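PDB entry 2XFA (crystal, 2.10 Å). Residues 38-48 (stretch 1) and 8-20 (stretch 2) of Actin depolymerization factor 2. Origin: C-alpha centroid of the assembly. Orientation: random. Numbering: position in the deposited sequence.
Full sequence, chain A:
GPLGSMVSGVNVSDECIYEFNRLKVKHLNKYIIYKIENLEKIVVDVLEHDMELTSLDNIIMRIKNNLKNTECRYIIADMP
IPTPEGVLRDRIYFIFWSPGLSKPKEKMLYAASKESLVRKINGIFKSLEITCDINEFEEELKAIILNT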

# COMPACT_ATOMS: atom_id res chain seq x y z
N ASN A 38 -10.21 7.99 -12.77
CA ASN A 38 -10.55 8.24 -14.17
C ASN A 38 -9.50 7.73 -15.15
O ASN A 38 -9.39 8.24 -16.26
CB ASN A 38 -10.82 9.72 -14.38
CG ASN A 38 -12.02 10.20 -13.59
OD1 ASN A 38 -12.95 9.43 -13.32
ND2 ASN A 38 -12.01 11.48 -13.20
N LEU A 39 -8.74 6.73 -14.72
CA LEU A 39 -7.81 6.01 -15.58
C LEU A 39 -6.61 6.83 -16.03
O LEU A 39 -5.99 6.49 -17.03
CB LEU A 39 -8.54 5.49 -16.82
CG LEU A 39 -9.28 4.16 -16.72
CD1 LEU A 39 -10.00 4.04 -15.39
CD2 LEU A 39 -10.24 3.99 -17.88
N GLU A 40 -6.27 7.89 -15.31
CA GLU A 40 -5.17 8.72 -15.77
C GLU A 40 -4.41 9.51 -14.70
O GLU A 40 -3.47 10.24 -15.00
CB GLU A 40 -5.64 9.67 -16.90
CG GLU A 40 -4.50 10.37 -17.66
CD GLU A 40 -4.94 10.99 -18.98
OE1 GLU A 40 -6.14 10.85 -19.34
OE2 GLU A 40 -4.09 11.60 -19.66
N LYS A 41 -4.81 9.37 -13.44
CA LYS A 41 -4.15 10.13 -12.39
C LYS A 41 -4.11 9.30 -11.13
O LYS A 41 -5.15 8.86 -10.66
CB LYS A 41 -4.96 11.40 -12.13
CG LYS A 41 -4.18 12.57 -11.58
CD LYS A 41 -5.14 13.70 -11.24
CE LYS A 41 -4.44 15.05 -11.26
NZ LYS A 41 -3.24 15.07 -10.38
N ILE A 42 -2.93 9.08 -10.56
CA ILE A 42 -2.87 8.33 -9.30
C ILE A 42 -3.19 9.31 -8.19
O ILE A 42 -2.61 10.38 -8.14
CB ILE A 42 -1.52 7.64 -9.08
CG1 ILE A 42 -1.27 6.65 -10.23
CG2 ILE A 42 -1.48 6.96 -7.69
CD1 ILE A 42 -0.05 5.80 -10.06
N VAL A 43 -4.16 8.96 -7.35
CA VAL A 43 -4.63 9.86 -6.30
C VAL A 43 -4.75 9.15 -4.92
O VAL A 43 -4.79 7.93 -4.85
CB VAL A 43 -5.97 10.52 -6.70
CG1 VAL A 43 -7.08 9.51 -6.65
CG2 VAL A 43 -6.29 11.68 -5.80
N VAL A 44 -4.80 9.93 -3.85
CA VAL A 44 -5.02 9.42 -2.50
C VAL A 44 -6.47 8.97 -2.33
O VAL A 44 -7.41 9.73 -2.56
CB VAL A 44 -4.74 10.50 -1.45
CG1 VAL A 44 -5.15 10.01 -0.07
CG2 VAL A 44 -3.29 10.89 -1.48
N ASP A 45 -6.67 7.71 -1.94
CA ASP A 45 -8.01 7.19 -1.74
C ASP A 45 -8.39 7.26 -0.25
O ASP A 45 -9.49 7.67 0.10
CB ASP A 45 -8.08 5.76 -2.25
CG ASP A 45 -9.41 5.09 -1.93
OD1 ASP A 45 -10.43 5.81 -1.81
OD2 ASP A 45 -9.43 3.84 -1.83
N VAL A 46 -7.46 6.84 0.61
CA VAL A 46 -7.71 6.78 2.05
C VAL A 46 -6.44 7.14 2.80
O VAL A 46 -5.32 6.79 2.38
CB VAL A 46 -8.09 5.33 2.49
CG1 VAL A 46 -8.24 5.24 4.00
CG2 VAL A 46 -9.34 4.84 1.78
N LEU A 47 -6.63 7.83 3.92
CA LEU A 47 -5.54 8.15 4.84
C LEU A 47 -5.93 7.73 6.24
O LEU A 47 -6.97 8.15 6.74
CB LEU A 47 -5.29 9.66 4.86
CG LEU A 47 -4.53 10.27 3.69
CD1 LEU A 47 -4.64 11.78 3.70
CD2 LEU A 47 -3.09 9.87 3.76
N GLU A 48 -5.10 6.93 6.90
CA GLU A 48 -5.32 6.66 8.31
C GLU A 48 -4.45 7.58 9.15
O GLU A 48 -3.23 7.43 9.19
CB GLU A 48 -5.02 5.20 8.65
CG GLU A 48 -5.57 4.74 10.00
CD GLU A 48 -7.09 4.69 10.02
OE1 GLU A 48 -7.67 3.68 9.56
OE2 GLU A 48 -7.71 5.66 10.50
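Stretch 2 (8-20) SGVNVSDECIYEF

Stretch 2 approaches stretch 1 in two forms. Its first part is extended and adds a short parallel strand, residues 11-12, beside the strand that begins at Lys-41. Beyond Ser-13 the chain goes over into a helix that includes residues 15-20 and continues beyond the stretch. The helix runs obliquely along the same strand. Their N-to-C directions differ by 44°, and the axes come within 7.2 Å. Together the two stretches bury 663 Å², both sides summed.

Asn-38 makes no contact. Leu-39 barely takes part: its backbone O lies 4.1 Å from Gly-9 O, and the end of its side chain leads away from stretch 2.

Close pairing starts at Glu-40. Its CA is 4.0 Å from the CA of Val-10. Glu-40 CG lies 3.1 Å from Gly-9 O, a tight contact. The carbonyl of Glu-40 accepts a hydrogen bond from the backbone of stretch 2, Asn-11 N to Glu-40 O, at 3.1 Å. The angle of 170° is nearly straight. The same oxygen receives a CA-H...O contact from Val-10 CA at 3.5 Å.

Lys-41 is bridged in parallel with Asn-11, CA to CA 5.0 Å. Both side chains point to the same face of the sheet. Lys-41 CA also makes a CA-H...O contact with Asn-11 O at 3.3 Å. The long lysine side chain is t at its first three chi angles and reaches along stretch 2, so that Lys-41 NZ comes 3.2 Å from Ser-13 CB. The nearby Ser-13 OG is 3.4 Å from Lys-41 NZ, but the angle is poor and the pair is not hydrogen-bonded.

Ile-42 supplies two of the three backbone hydrogen bonds. It is bridged in parallel with Val-12, CA to CA 4.8 Å. Its backbone bonds on both sides of that partner: Ile-42 N donates to Asn-11 O at 2.8 Å, and Ser-13 N donates to Ile-42 O at 3.2 Å. Alternation puts the side chains of Ile-42 and Val-12 on the other face from Lys-41 and Asn-11. Ile-42 is buried and loses more area to stretch 2 than any other residue of stretch 1. Ile-42 CG1 packs 3.6 Å from Val-10 CG2, CD1 lies 4.4 Å from Val-12 CG2, and CG2 lies 4.0 Å from Cys-16 SG. This links the strand to the first turn of the helix.

At Val-43 the side chain points away, and the contact is through the backbone: Val-43 CA is 4.0 Å from Cys-16 SG.

Val-44 points toward the helix. Its CG2 touches three helical residues: Val-44 CG2 is 3.8 Å from Glu-15 OE2, 4.3 Å from Cys-16 CA and 4.1 Å from Glu-19 CG.

Asp-45 and Val-46 are out of reach. Leu-47 points back toward the helix, with Leu-47 CD1 3.5 Å from Glu-19 CD. Glu-48 makes no contact.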

# COMPACT_ATOMS: atom_id res chain seq x y z
N SER A 8 1.57 2.72 -20.52
CA SER A 8 0.20 3.26 -20.48
C SER A 8 0.18 4.67 -19.90
O SER A 8 1.17 5.14 -19.33
CB SER A 8 -0.75 2.32 -19.74
OG SER A 8 -1.20 1.27 -20.58
N GLY A 9 -0.96 5.35 -20.03
CA GLY A 9 -1.00 6.79 -19.84
C GLY A 9 -1.58 7.36 -18.56
O GLY A 9 -2.58 8.07 -18.61
N VAL A 10 -0.93 7.08 -17.43
CA VAL A 10 -1.33 7.71 -16.17
C VAL A 10 -0.16 8.47 -15.52
O VAL A 10 0.99 8.06 -15.64
CB VAL A 10 -1.99 6.70 -15.19
CG1 VAL A 10 -1.97 5.29 -15.78
CG2 VAL A 10 -1.31 6.73 -13.83
N ASN A 11 -0.47 9.59 -14.87
CA ASN A 11 0.51 10.37 -14.12
C ASN A 11 0.20 10.38 -12.63
O ASN A 11 -0.85 9.88 -12.19
CB ASN A 11 0.58 11.81 -14.64
CG ASN A 11 -0.50 12.71 -14.05
OD1 ASN A 11 -1.52 12.22 -13.57
ND2 ASN A 11 -0.28 14.02 -14.10
N VAL A 12 1.11 10.98 -11.85
CA VAL A 12 1.04 10.91 -10.39
C VAL A 12 0.78 12.28 -9.76
O VAL A 12 1.58 13.20 -9.90
CB VAL A 12 2.35 10.36 -9.80
CG1 VAL A 12 2.19 10.09 -8.31
CG2 VAL A 12 2.78 9.10 -10.54
N SER A 13 -0.33 12.40 -9.03
CA SER A 13 -0.70 13.63 -8.36
C SER A 13 0.26 13.99 -7.23
O SER A 13 0.71 13.12 -6.49
CB SER A 13 -2.12 13.53 -7.79
OG SER A 13 -2.46 14.73 -7.10
N ASP A 14 0.55 15.28 -7.09
CA ASP A 14 1.52 15.76 -6.11
C ASP A 14 1.10 15.56 -4.65
O ASP A 14 1.96 15.43 -3.78
CB ASP A 14 1.85 17.23 -6.37
CG ASP A 14 2.31 17.47 -7.80
OD1 ASP A 14 3.50 17.20 -8.09
OD2 ASP A 14 1.48 17.90 -8.63
N GLU A 15 -0.20 15.53 -4.39
CA GLU A 15 -0.70 15.17 -3.06
C GLU A 15 -0.17 13.78 -2.66
O GLU A 15 -0.02 13.49 -1.47
CB GLU A 15 -2.23 15.18 -3.03
CG GLU A 15 -2.84 16.14 -2.00
CD GLU A 15 -3.32 15.46 -0.71
OE1 GLU A 15 -2.83 15.85 0.38
OE2 GLU A 15 -4.18 14.55 -0.77
N CYS A 16 0.09 12.93 -3.65
CA CYS A 16 0.53 11.57 -3.38
C CYS A 16 1.81 11.58 -2.58
O CYS A 16 1.88 10.96 -1.51
CB CYS A 16 0.76 10.80 -4.68
SG CYS A 16 -0.76 10.26 -5.46
N ILE A 17 2.80 12.30 -3.08
CA ILE A 17 4.10 12.39 -2.42
C ILE A 17 3.98 13.24 -1.16
O ILE A 17 4.65 12.96 -0.16
CB ILE A 17 5.20 12.94 -3.36
CG1 ILE A 17 5.20 12.19 -4.70
CG2 ILE A 17 6.56 12.81 -2.71
CD1 ILE A 17 4.14 12.68 -5.67
N TYR A 18 3.13 14.25 -1.20
CA TYR A 18 2.87 15.06 -0.02
C TYR A 18 2.53 14.17 1.16
O TYR A 18 3.14 14.27 2.21
CB TYR A 18 1.70 16.03 -0.28
CG TYR A 18 1.23 16.79 0.95
CD1 TYR A 18 2.03 17.74 1.56
CD2 TYR A 18 -0.05 16.57 1.48
CE1 TYR A 18 1.60 18.44 2.67
CE2 TYR A 18 -0.49 17.28 2.59
CZ TYR A 18 0.34 18.21 3.18
OH TYR A 18 -0.08 18.91 4.29
N GLU A 19 1.55 13.28 0.98
CA GLU A 19 1.08 12.45 2.08
C GLU A 19 2.09 11.39 2.49
O GLU A 19 2.27 11.10 3.68
CB GLU A 19 -0.26 11.79 1.75
CG GLU A 19 -1.42 12.78 1.58
CD GLU A 19 -1.72 13.59 2.84
OE1 GLU A 19 -1.11 13.32 3.90
OE2 GLU A 19 -2.57 14.51 2.76
N PHE A 20 2.74 10.79 1.50
CA PHE A 20 3.82 9.85 1.82
C PHE A 20 4.88 10.51 2.69
O PHE A 20 5.37 9.93 3.66
CB PHE A 20 4.46 9.29 0.56
CG PHE A 20 5.70 8.48 0.85
CD1 PHE A 20 5.60 7.21 1.39
CD2 PHE A 20 6.96 9.01 0.63
CE1 PHE A 20 6.74 6.47 1.68
CE2 PHE A 20 8.10 8.27 0.92
CZ PHE A 20 8.00 7.01 1.45